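Local structure of oxalate-binding protein (1O4T) at residues H45-E50 with R57-M62; L72-G77 with G111-I116; E76-I81 with A128-L133; Y82-G87 with T122-L127. The protein binds oxalate and manganese as a homodimeric cupin and is probably an oxalate decarboxylase. All coordinates share one frame; numbering follows the deposited sequence.

Interaction 1 of 4, residues H45-E50 with R57-M62; sequences HLLSKE and RLFARM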
# COMPACT_ATOMS: atom_id res chain seq x y z
N HIS A 45 -6.40 -11.04 2.09
CA HIS A 45 -6.78 -10.40 0.84
C HIS A 45 -7.71 -9.23 1.17
O HIS A 45 -8.73 -9.39 1.82
CB HIS A 45 -7.49 -11.35 -0.11
CG HIS A 45 -6.77 -12.64 -0.33
ND1 HIS A 45 -6.12 -12.93 -1.51
CD2 HIS A 45 -6.60 -13.72 0.48
CE1 HIS A 45 -5.58 -14.14 -1.42
NE2 HIS A 45 -5.85 -14.64 -0.22
N LEU A 46 -7.34 -8.04 0.71
CA LEU A 46 -8.04 -6.82 1.12
C LEU A 46 -9.03 -6.33 0.07
O LEU A 46 -10.12 -5.86 0.41
CB LEU A 46 -7.01 -5.75 1.47
CG LEU A 46 -6.03 -6.21 2.51
CD1 LEU A 46 -5.10 -5.06 2.82
CD2 LEU A 46 -6.70 -6.73 3.76
N LEU A 47 -8.67 -6.48 -1.21
CA LEU A 47 -9.56 -6.20 -2.33
C LEU A 47 -9.43 -7.25 -3.39
O LEU A 47 -8.32 -7.69 -3.69
CB LEU A 47 -9.20 -4.88 -2.97
CG LEU A 47 -9.35 -3.65 -2.11
CD1 LEU A 47 -8.58 -2.47 -2.77
CD2 LEU A 47 -10.79 -3.27 -1.81
N SER A 48 -10.54 -7.63 -3.98
CA SER A 48 -10.53 -8.59 -5.06
C SER A 48 -10.09 -7.94 -6.38
O SER A 48 -10.09 -6.71 -6.53
CB SER A 48 -11.91 -9.23 -5.23
OG SER A 48 -12.82 -8.34 -5.86
N LYS A 49 -9.72 -8.80 -7.33
CA LYS A 49 -9.28 -8.36 -8.64
C LYS A 49 -10.47 -7.75 -9.39
O LYS A 49 -10.31 -6.74 -10.09
CB LYS A 49 -8.63 -9.55 -9.37
CG LYS A 49 -8.56 -9.44 -10.89
CD LYS A 49 -8.00 -10.71 -11.56
CE LYS A 49 -8.27 -10.66 -13.05
NZ LYS A 49 -7.58 -11.71 -13.80
N GLU A 50 -11.64 -8.36 -9.23
CA GLU A 50 -12.89 -7.79 -9.73
C GLU A 50 -13.16 -6.38 -9.20
O GLU A 50 -13.45 -5.48 -9.97
CB GLU A 50 -14.10 -8.70 -9.44
CG GLU A 50 -14.22 -9.92 -10.37
CD GLU A 50 -15.66 -10.37 -10.62
OE1 GLU A 50 -16.59 -9.51 -10.49
OE2 GLU A 50 -15.89 -11.58 -10.98
N ARG A 57 -4.25 -8.00 -9.68
CA ARG A 57 -4.76 -9.29 -9.31
C ARG A 57 -4.57 -9.63 -7.82
O ARG A 57 -5.12 -10.64 -7.36
CB ARG A 57 -4.19 -10.39 -10.23
CG ARG A 57 -2.79 -10.91 -9.90
CD ARG A 57 -2.44 -12.17 -10.72
NE ARG A 57 -1.07 -12.64 -10.52
CZ ARG A 57 -0.64 -13.30 -9.44
NH1 ARG A 57 -1.46 -13.61 -8.44
NH2 ARG A 57 0.62 -13.66 -9.37
N LEU A 58 -3.80 -8.82 -7.09
CA LEU A 58 -3.56 -8.99 -5.67
C LEU A 58 -3.42 -7.66 -4.94
O LEU A 58 -2.67 -6.80 -5.38
CB LEU A 58 -2.25 -9.77 -5.43
CG LEU A 58 -1.96 -10.14 -3.96
CD1 LEU A 58 -2.95 -11.21 -3.49
CD2 LEU A 58 -0.55 -10.63 -3.82
N PHE A 59 -4.11 -7.53 -3.80
CA PHE A 59 -3.92 -6.41 -2.89
C PHE A 59 -4.09 -7.01 -1.49
O PHE A 59 -5.20 -7.20 -1.02
CB PHE A 59 -4.90 -5.26 -3.17
CG PHE A 59 -4.57 -4.00 -2.43
CD1 PHE A 59 -4.89 -3.87 -1.09
CD2 PHE A 59 -3.87 -2.98 -3.04
CE1 PHE A 59 -4.57 -2.72 -0.36
CE2 PHE A 59 -3.51 -1.83 -2.32
CZ PHE A 59 -3.86 -1.71 -0.96
N ALA A 60 -2.96 -7.36 -0.85
CA ALA A 60 -2.98 -8.19 0.33
C ALA A 60 -2.01 -7.71 1.36
O ALA A 60 -1.01 -7.08 1.03
CB ALA A 60 -2.63 -9.60 -0.02
N ARG A 61 -2.32 -8.02 2.61
CA ARG A 61 -1.41 -7.78 3.72
C ARG A 61 -0.80 -9.13 4.14
O ARG A 61 -1.55 -10.11 4.41
CB ARG A 61 -2.17 -7.18 4.90
CG ARG A 61 -1.28 -6.65 5.98
CD ARG A 61 -2.00 -6.13 7.22
NE ARG A 61 -1.00 -5.73 8.23
CZ ARG A 61 -1.24 -4.96 9.29
NH1 ARG A 61 -2.47 -4.49 9.53
NH2 ARG A 61 -0.25 -4.65 10.12
N MET A 62 0.53 -9.20 4.15
CA MET A 62 1.23 -10.44 4.46
C MET A 62 1.84 -10.28 5.83
O MET A 62 2.26 -9.19 6.15
CB MET A 62 2.38 -10.64 3.50
CG MET A 62 1.98 -10.64 2.03
SD MET A 62 1.02 -12.01 1.69
CE MET A 62 2.14 -13.32 2.31
O HOH W 1 -6.00 -9.37 -2.99
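Leu46 and Phe59 meet where the chain leaves strand 40-45 and loops back beside strand 56-64. Phe59 points its CB toward the loop and holds CG anti to the backbone N (chi1 -169°). Leu46 brings CB to the ring edge, in its plane, 3.8 Å from Phe59 CD1, while Leu46 CD1 reaches on to Phe59 CE1 at 4.0 Å. Leu47 CD1 approaches the same ring at 4.3 Å from Phe59 CD1. The backbone pins this corner: Leu46 N donates to Phe59 O at 2.9 Å, nearly along the C=O axis. A water continues the link, accepting from Phe59 N and donating to Leu47 O. An alanine at Leu46 would probably leave a gap beside Phe59 CE1 and the CB of Arg61, where the leucine's CD1 now packs. Farther along, the extended Lys49 chain crosses Arg57 obliquely, Lys49 CD lying 4.0 Å from Arg57 CB. The guanidinium of Arg57 turns instead to Glu78 in a salt bridge, and His45 NE2 bonds to Glu29. Leu46, Leu47 and Phe59 also pack on Val105 and Ile81 of the second subunit, making an apolar patch at the dimer interface, tied by one direct and one water-mediated backbone link.

Interaction 2 of 4, residues L72-G77 with G111-I116; sequences LHKHEG and GESHSI. With MN (manganese (II) ion), chain C; OXL (oxalate ion), chain D.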
# COMPACT_ATOMS: atom_id res chain seq x y z
N LEU A 72 11.49 -17.90 -3.58
CA LEU A 72 11.80 -17.29 -4.86
C LEU A 72 10.79 -17.69 -5.91
O LEU A 72 10.48 -18.88 -6.06
CB LEU A 72 13.25 -17.64 -5.31
CG LEU A 72 13.83 -16.99 -6.58
CD1 LEU A 72 14.13 -15.52 -6.34
CD2 LEU A 72 15.09 -17.71 -7.04
N HIS A 73 10.21 -16.69 -6.60
CA HIS A 73 9.32 -16.95 -7.71
C HIS A 73 9.36 -15.78 -8.66
O HIS A 73 9.73 -14.67 -8.28
CB HIS A 73 7.88 -17.14 -7.25
CG HIS A 73 7.35 -15.95 -6.52
ND1 HIS A 73 7.81 -15.59 -5.28
CD2 HIS A 73 6.47 -15.00 -6.89
CE1 HIS A 73 7.21 -14.48 -4.89
NE2 HIS A 73 6.37 -14.11 -5.84
N LYS A 74 8.91 -16.05 -9.87
CA LYS A 74 8.99 -15.15 -11.00
C LYS A 74 7.62 -14.55 -11.30
O LYS A 74 6.60 -15.21 -11.15
CB LYS A 74 9.43 -15.95 -12.22
CG LYS A 74 9.66 -15.12 -13.45
CD LYS A 74 10.22 -15.97 -14.54
CE LYS A 74 10.44 -15.18 -15.81
NZ LYS A 74 10.93 -16.12 -16.83
N HIS A 75 7.65 -13.30 -11.76
CA HIS A 75 6.48 -12.59 -12.25
C HIS A 75 6.64 -12.30 -13.75
O HIS A 75 7.68 -11.83 -14.17
CB HIS A 75 6.29 -11.32 -11.42
CG HIS A 75 5.78 -11.59 -10.04
ND1 HIS A 75 4.46 -11.86 -9.79
CD2 HIS A 75 6.43 -11.72 -8.85
CE1 HIS A 75 4.30 -12.12 -8.50
NE2 HIS A 75 5.47 -12.01 -7.90
N GLU A 76 5.64 -12.64 -14.55
CA GLU A 76 5.69 -12.32 -15.98
C GLU A 76 4.35 -11.78 -16.40
O GLU A 76 3.32 -12.35 -16.05
CB GLU A 76 6.09 -13.53 -16.86
CG GLU A 76 5.61 -14.87 -16.34
CD GLU A 76 6.24 -16.07 -17.02
OE1 GLU A 76 6.58 -16.02 -18.25
OE2 GLU A 76 6.37 -17.09 -16.30
N GLY A 77 4.38 -10.67 -17.13
CA GLY A 77 3.18 -10.02 -17.57
C GLY A 77 2.49 -9.23 -16.47
O GLY A 77 1.32 -8.88 -16.61
N GLY A 111 9.24 -10.07 -15.47
CA GLY A 111 10.40 -10.84 -15.88
C GLY A 111 11.38 -11.11 -14.77
O GLY A 111 12.23 -11.97 -14.93
N GLU A 112 11.28 -10.37 -13.66
CA GLU A 112 12.14 -10.60 -12.50
C GLU A 112 11.55 -11.61 -11.51
O GLU A 112 10.35 -11.79 -11.44
CB GLU A 112 12.40 -9.31 -11.74
CG GLU A 112 12.91 -8.17 -12.58
CD GLU A 112 13.36 -6.97 -11.76
OE1 GLU A 112 12.69 -6.57 -10.76
OE2 GLU A 112 14.40 -6.42 -12.14
N SER A 113 12.41 -12.22 -10.72
CA SER A 113 12.01 -13.13 -9.66
C SER A 113 12.39 -12.50 -8.35
O SER A 113 13.40 -11.78 -8.28
CB SER A 113 12.71 -14.46 -9.80
OG SER A 113 12.44 -15.07 -11.05
N HIS A 114 11.59 -12.76 -7.30
CA HIS A 114 11.87 -12.24 -5.97
C HIS A 114 11.48 -13.20 -4.84
O HIS A 114 10.81 -14.23 -5.08
CB HIS A 114 11.21 -10.84 -5.73
CG HIS A 114 9.72 -10.85 -5.64
ND1 HIS A 114 8.99 -9.68 -5.45
CD2 HIS A 114 8.80 -11.83 -5.80
CE1 HIS A 114 7.69 -9.96 -5.46
NE2 HIS A 114 7.55 -11.26 -5.68
N SER A 115 11.93 -12.84 -3.63
CA SER A 115 11.62 -13.56 -2.40
C SER A 115 11.76 -12.57 -1.28
O SER A 115 12.31 -11.48 -1.49
CB SER A 115 12.59 -14.72 -2.16
OG SER A 115 13.91 -14.28 -2.01
N ILE A 116 11.28 -12.92 -0.09
CA ILE A 116 11.45 -12.06 1.06
C ILE A 116 11.48 -12.90 2.31
O ILE A 116 10.67 -13.83 2.45
CB ILE A 116 10.32 -10.96 1.10
CG1 ILE A 116 10.50 -10.00 2.28
CG2 ILE A 116 8.94 -11.57 1.15
CD1 ILE A 116 9.74 -8.64 2.10
MN MN C . 5.57 -12.10 -5.88
C1 OXL D . 4.05 -12.50 -3.58
C2 OXL D . 3.21 -13.12 -4.60
O1 OXL D . 3.48 -12.35 -2.36
O2 OXL D . 2.06 -13.69 -4.17
O3 OXL D . 5.20 -12.09 -3.82
O4 OXL D . 3.50 -13.10 -5.80
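His73 and His114 stand side by side on two antiparallel strands of the cupin double-stranded beta-helix and, with His75, give three of the four protein ligands of manganese. The backbones are joined first. His73 and His114 form a hydrogen-bonded pair, His73 N donating to His114 O at 3.0 Å and His114 N returning the bond to His73 O. Past the end of the strand pairing, His75 N gives an almost straight bond to Glu112 O (171° at the hydrogen), and His75 O accepts from Gly111 N at 2.7 Å. These four bonds set the register from which the imidazoles converge. All three NE2 atoms are spent on the metal: manganese lies 2.0 Å from His75 NE2. It is 2.2 Å from both His73 NE2 and His114 NE2. The mutual approach of the three nitrogens reflects this shared ion and is not hydrogen bonding. Each ND1 has its own acceptor: Gly71 O for His73, Glu78 OE2 for His75 and, weakly, Thr108 OG1 for His114. This second shell is likely to help hold the rotation of the His73 and His75 rings and, for His75, would probably make the imidazole a stronger donor to the metal. The His75 and His114 planes stand at 90° to each other. Glu80 supplies the remaining protein ligand, and oxalate chelates through O3 and O4. On the opposite face of the strand pair, Ser113 OG rests against Lys74 CB. Oxalate O4 lies at the edge of the His75 ring, near its plane and 3.0 Å from His75 CE1.

Interaction 3 of 4, residues E76-I81 with A128-L133; sequences EGEFEI and AVIILL. With MN (manganese (II) ion), chain C; OXL (oxalate ion), chain D.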
# COMPACT_ATOMS: atom_id res chain seq x y z
N GLU A 76 5.64 -12.64 -14.55
CA GLU A 76 5.69 -12.32 -15.98
C GLU A 76 4.35 -11.78 -16.40
O GLU A 76 3.32 -12.35 -16.05
CB GLU A 76 6.09 -13.53 -16.86
CG GLU A 76 5.61 -14.87 -16.34
CD GLU A 76 6.24 -16.07 -17.02
OE1 GLU A 76 6.58 -16.02 -18.25
OE2 GLU A 76 6.37 -17.09 -16.30
N GLY A 77 4.38 -10.67 -17.13
CA GLY A 77 3.18 -10.02 -17.57
C GLY A 77 2.49 -9.23 -16.47
O GLY A 77 1.32 -8.88 -16.61
N GLU A 78 3.21 -8.94 -15.40
CA GLU A 78 2.71 -8.17 -14.27
C GLU A 78 3.90 -7.64 -13.48
O GLU A 78 5.03 -8.02 -13.75
CB GLU A 78 1.83 -9.04 -13.36
CG GLU A 78 2.59 -10.18 -12.71
CD GLU A 78 1.72 -11.32 -12.21
OE1 GLU A 78 0.50 -11.33 -12.52
OE2 GLU A 78 2.28 -12.20 -11.51
N PHE A 79 3.63 -6.78 -12.51
CA PHE A 79 4.67 -6.34 -11.60
C PHE A 79 4.13 -6.29 -10.19
O PHE A 79 2.92 -6.20 -10.00
CB PHE A 79 5.32 -5.02 -12.06
CG PHE A 79 4.39 -3.84 -12.06
CD1 PHE A 79 3.69 -3.50 -13.20
CD2 PHE A 79 4.23 -3.05 -10.93
CE1 PHE A 79 2.86 -2.41 -13.22
CE2 PHE A 79 3.35 -1.96 -10.94
CZ PHE A 79 2.68 -1.64 -12.11
N GLU A 80 5.02 -6.41 -9.21
CA GLU A 80 4.64 -6.39 -7.80
C GLU A 80 5.37 -5.35 -6.98
O GLU A 80 6.56 -5.12 -7.16
CB GLU A 80 4.87 -7.77 -7.18
CG GLU A 80 4.01 -7.99 -5.95
CD GLU A 80 3.97 -9.42 -5.49
OE1 GLU A 80 3.32 -9.70 -4.47
OE2 GLU A 80 4.59 -10.26 -6.13
N ILE A 81 4.64 -4.73 -6.07
CA ILE A 81 5.16 -3.78 -5.13
C ILE A 81 4.91 -4.33 -3.72
O ILE A 81 3.81 -4.73 -3.39
CB ILE A 81 4.41 -2.42 -5.27
CG1 ILE A 81 4.43 -1.92 -6.71
CG2 ILE A 81 4.98 -1.37 -4.27
CD1 ILE A 81 3.32 -0.91 -6.97
N ALA A 128 1.22 -6.17 -0.31
CA ALA A 128 1.63 -6.70 -1.63
C ALA A 128 0.57 -6.38 -2.65
O ALA A 128 -0.60 -6.70 -2.44
CB ALA A 128 1.87 -8.17 -1.55
N VAL A 129 0.97 -5.78 -3.77
CA VAL A 129 0.05 -5.40 -4.81
C VAL A 129 0.61 -5.88 -6.17
O VAL A 129 1.70 -5.54 -6.53
CB VAL A 129 -0.12 -3.87 -4.89
CG1 VAL A 129 -1.33 -3.52 -5.73
CG2 VAL A 129 -0.29 -3.29 -3.52
N ILE A 130 -0.15 -6.67 -6.91
CA ILE A 130 0.32 -7.14 -8.20
C ILE A 130 -0.50 -6.43 -9.26
O ILE A 130 -1.71 -6.52 -9.22
CB ILE A 130 0.19 -8.67 -8.31
CG1 ILE A 130 1.04 -9.34 -7.22
CG2 ILE A 130 0.64 -9.15 -9.69
CD1 ILE A 130 0.82 -10.89 -7.11
N ILE A 131 0.16 -5.75 -10.19
CA ILE A 131 -0.51 -4.97 -11.21
C ILE A 131 -0.18 -5.59 -12.57
O ILE A 131 1.00 -5.86 -12.90
CB ILE A 131 -0.10 -3.49 -11.09
CG1 ILE A 131 -0.60 -2.92 -9.73
CG2 ILE A 131 -0.64 -2.68 -12.22
CD1 ILE A 131 -0.37 -1.44 -9.49
N LEU A 132 -1.24 -5.81 -13.34
CA LEU A 132 -1.16 -6.54 -14.58
C LEU A 132 -0.55 -5.74 -15.74
O LEU A 132 -0.85 -4.56 -15.92
CB LEU A 132 -2.54 -7.08 -14.96
CG LEU A 132 -3.15 -8.01 -13.89
CD1 LEU A 132 -4.47 -8.59 -14.38
CD2 LEU A 132 -2.19 -9.14 -13.50
N LEU A 133 0.31 -6.45 -16.48
CA LEU A 133 1.11 -6.05 -17.67
C LEU A 133 2.33 -5.14 -17.42
O LEU A 133 3.48 -5.62 -17.56
CB LEU A 133 0.22 -5.52 -18.77
CG LEU A 133 -0.98 -6.44 -19.07
CD1 LEU A 133 -1.43 -6.13 -20.43
CD2 LEU A 133 -0.71 -7.93 -18.93
OXT LEU A 133 2.24 -3.95 -17.07
MN MN C . 5.57 -12.10 -5.88
C1 OXL D . 4.05 -12.50 -3.58
C2 OXL D . 3.21 -13.12 -4.60
O1 OXL D . 3.48 -12.35 -2.36
O2 OXL D . 2.06 -13.69 -4.17
O3 OXL D . 5.20 -12.09 -3.82
O4 OXL D . 3.50 -13.10 -5.80
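Glu80 binds manganese through OE2 at 2.1 Å, reaching it from a strand paired to Ile130 and its neighbours. With CG anti to the backbone N (chi1 -157°) and the chain extended beyond, the carboxylate is carried to the ion, where OE2 also comes within 3.0 Å of oxalate O3. The backbone bonds come next. Phe79 and Ile131 exchange two, Phe79 N to Ile131 O and Ile131 N to Phe79 O, both 2.8 Å; Ile81 and Val129 exchange two longer ones. At the chain's end Leu133 N bonds to Gly77 O from above the carbonyl plane. Packing then differs on the two faces. On the metal side, Ile130 CG1 lies 3.4 Å from Glu80 CD, and its CG2 sits 3.5 Å from Glu78 CD, so one isoleucine braces both glutamates. Its CD1 is directed to oxalate O4, at 3.7 Å. The Glu78 carboxylate is itself engaged by His75 ND1 and by a salt bridge to Arg57. On the other side, Ile131 CB makes a CH-pi contact over the face of the Phe79 ring, offset toward the rim, 3.9 Å from its centroid. That ring also meets His53 of the second subunit. Within the sheet, strand 78-86 lies between strands 124-132 and 104-108, and strand 124-132 is flanked on its far side by strand 56-64.

Interaction 4 of 4, residues Y82-G87 with T122-L127; sequences YYILLG and TDLEFL. With OXL (oxalate ion), chain D.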
# COMPACT_ATOMS: atom_id res chain seq x y z
N TYR A 82 5.94 -4.36 -2.89
CA TYR A 82 5.74 -4.50 -1.47
C TYR A 82 5.92 -3.13 -0.78
O TYR A 82 6.86 -2.38 -1.09
CB TYR A 82 6.78 -5.43 -0.87
CG TYR A 82 6.84 -6.88 -1.32
CD1 TYR A 82 7.99 -7.63 -1.08
CD2 TYR A 82 5.76 -7.52 -1.93
CE1 TYR A 82 8.06 -8.95 -1.41
CE2 TYR A 82 5.82 -8.84 -2.25
CZ TYR A 82 6.98 -9.57 -2.01
OH TYR A 82 7.03 -10.91 -2.38
N TYR A 83 5.03 -2.80 0.16
CA TYR A 83 5.27 -1.73 1.13
C TYR A 83 5.43 -2.35 2.54
O TYR A 83 4.51 -2.98 3.09
CB TYR A 83 4.17 -0.67 1.08
CG TYR A 83 4.49 0.49 2.00
CD1 TYR A 83 5.14 1.61 1.52
CD2 TYR A 83 4.17 0.44 3.33
CE1 TYR A 83 5.51 2.67 2.37
CE2 TYR A 83 4.50 1.50 4.21
CZ TYR A 83 5.17 2.63 3.70
OH TYR A 83 5.53 3.67 4.54
N ILE A 84 6.61 -2.20 3.11
CA ILE A 84 6.91 -2.81 4.39
C ILE A 84 6.25 -2.01 5.51
O ILE A 84 6.54 -0.82 5.69
CB ILE A 84 8.44 -2.90 4.63
CG1 ILE A 84 9.18 -3.50 3.43
CG2 ILE A 84 8.75 -3.70 5.94
CD1 ILE A 84 8.61 -4.85 2.95
N LEU A 85 5.39 -2.69 6.27
CA LEU A 85 4.60 -2.06 7.34
C LEU A 85 5.19 -2.18 8.74
O LEU A 85 5.07 -1.24 9.53
CB LEU A 85 3.18 -2.65 7.38
CG LEU A 85 2.26 -2.59 6.18
CD1 LEU A 85 1.09 -3.50 6.42
CD2 LEU A 85 1.81 -1.20 5.98
N LEU A 86 5.80 -3.32 9.06
CA LEU A 86 6.33 -3.61 10.38
C LEU A 86 7.47 -4.56 10.24
O LEU A 86 7.40 -5.43 9.42
CB LEU A 86 5.28 -4.33 11.28
CG LEU A 86 4.05 -3.58 11.79
CD1 LEU A 86 2.93 -4.56 12.16
CD2 LEU A 86 4.38 -2.70 12.95
N GLY A 87 8.45 -4.46 11.13
CA GLY A 87 9.53 -5.42 11.27
C GLY A 87 10.69 -5.20 10.31
O GLY A 87 10.82 -4.14 9.68
N THR A 122 10.50 -10.20 15.50
CA THR A 122 9.10 -9.88 15.53
C THR A 122 8.56 -10.09 14.13
O THR A 122 9.33 -10.29 13.17
CB THR A 122 8.87 -8.42 15.98
OG1 THR A 122 9.67 -7.55 15.19
CG2 THR A 122 9.36 -8.19 17.37
N ASP A 123 7.24 -10.05 14.02
CA ASP A 123 6.61 -10.24 12.74
C ASP A 123 7.05 -9.18 11.73
O ASP A 123 7.11 -8.00 12.04
CB ASP A 123 5.08 -10.22 12.87
CG ASP A 123 4.53 -11.38 13.70
OD1 ASP A 123 5.19 -12.43 13.85
OD2 ASP A 123 3.42 -11.29 14.26
N LEU A 124 7.32 -9.63 10.50
CA LEU A 124 7.50 -8.74 9.37
C LEU A 124 6.15 -8.66 8.64
O LEU A 124 5.66 -9.68 8.18
CB LEU A 124 8.57 -9.30 8.43
CG LEU A 124 8.77 -8.72 7.03
CD1 LEU A 124 9.26 -7.28 7.08
CD2 LEU A 124 9.76 -9.62 6.31
N GLU A 125 5.54 -7.50 8.55
CA GLU A 125 4.32 -7.38 7.77
C GLU A 125 4.50 -6.40 6.63
O GLU A 125 5.24 -5.43 6.73
CB GLU A 125 3.19 -6.92 8.65
CG GLU A 125 3.07 -7.71 9.94
CD GLU A 125 1.67 -7.69 10.54
OE1 GLU A 125 0.73 -7.37 9.80
OE2 GLU A 125 1.51 -8.06 11.73
N PHE A 126 3.82 -6.67 5.53
CA PHE A 126 3.87 -5.78 4.40
C PHE A 126 2.64 -5.92 3.52
O PHE A 126 1.94 -6.95 3.53
CB PHE A 126 5.14 -6.03 3.57
CG PHE A 126 5.32 -7.46 3.10
CD1 PHE A 126 4.94 -7.83 1.83
CD2 PHE A 126 5.92 -8.40 3.93
CE1 PHE A 126 5.10 -9.16 1.41
CE2 PHE A 126 6.13 -9.70 3.52
CZ PHE A 126 5.73 -10.08 2.25
N LEU A 127 2.42 -4.88 2.76
CA LEU A 127 1.42 -4.86 1.72
C LEU A 127 1.98 -5.36 0.41
O LEU A 127 3.07 -4.98 0.04
CB LEU A 127 0.99 -3.41 1.55
CG LEU A 127 -0.47 -3.11 1.59
CD1 LEU A 127 -1.10 -3.60 2.90
CD2 LEU A 127 -0.60 -1.57 1.36
C1 OXL D . 4.05 -12.50 -3.58
C2 OXL D . 3.21 -13.12 -4.60
O1 OXL D . 3.48 -12.35 -2.36
O2 OXL D . 2.06 -13.69 -4.17
O3 OXL D . 5.20 -12.09 -3.82
O4 OXL D . 3.50 -13.10 -5.80
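A classic beta bulge interrupts the pairing of strands 78-86 and 124-132, farther along the strand pair than Tyr82, which lines the oxalate pocket with Phe126 backing its ring. Leu85 N and Leu86 N both donate to Glu125 O, at 2.8 Å and 3.2 Å, from the same face of its carbonyl plane, so one acceptor serves two successive amides. Glu125 N returns a bond to Leu86 O. Before the bulge, Tyr83 and Leu127 form a regular hydrogen-bonded pair. Phe126 CE1 lies over the centre of the Tyr82 ring, 3.6 Å above its plane, with the two rings turned by 45°. Tyr82 sets CG anti to its carbonyl carbon (chi1 -62°), and its OH donates to oxalate O3 at 2.6 Å. The ring also stacks with His114, a metal ligand. A phenylalanine in place of Tyr82 removes the hydroxyl and would probably leave the oxalate less firmly held at O3. Beside the rings, Ile84 CD1 packs on Phe126 CB at 3.7 Å, and Ile84 CG2 meets Leu124 CD1. On the other face Leu86 CD1 lies alongside the Glu125 carboxylate, whose OE1 forms a salt bridge with Arg61. Leu85 packs on Leu85 of the second subunit. A bulged antiparallel pair, with an aromatic ring turned inward to a metal-bound ligand, here forms part of the cupin barrel's wall.

Interactions 3 and 4 are successive parts of one strand pair, 78-86 with 124-132, their centres about 18 Å apart; interaction 4 is nested within the loop that interaction 3 closes. Interaction 2 belongs to the facing sheet, its centre about 10 Å from that of interaction 3, and the two complete the manganese site between them: His75 NE2 lies 2.6 Å from Glu80 OE2. Interaction 4 adds the oxalate's hydrogen-bonding tyrosine. Interaction 1 reaches the same sheet as interactions 3 and 4 through strand 56-64, the neighbour of 124-132, linked to interaction 3 by Arg57 NE to Glu78 OE1 (2.9 Å) and to interaction 4 by Arg61 NE to Glu125 OE1 (2.9 Å). Interactions 1, 3 and 4 also touch the second subunit.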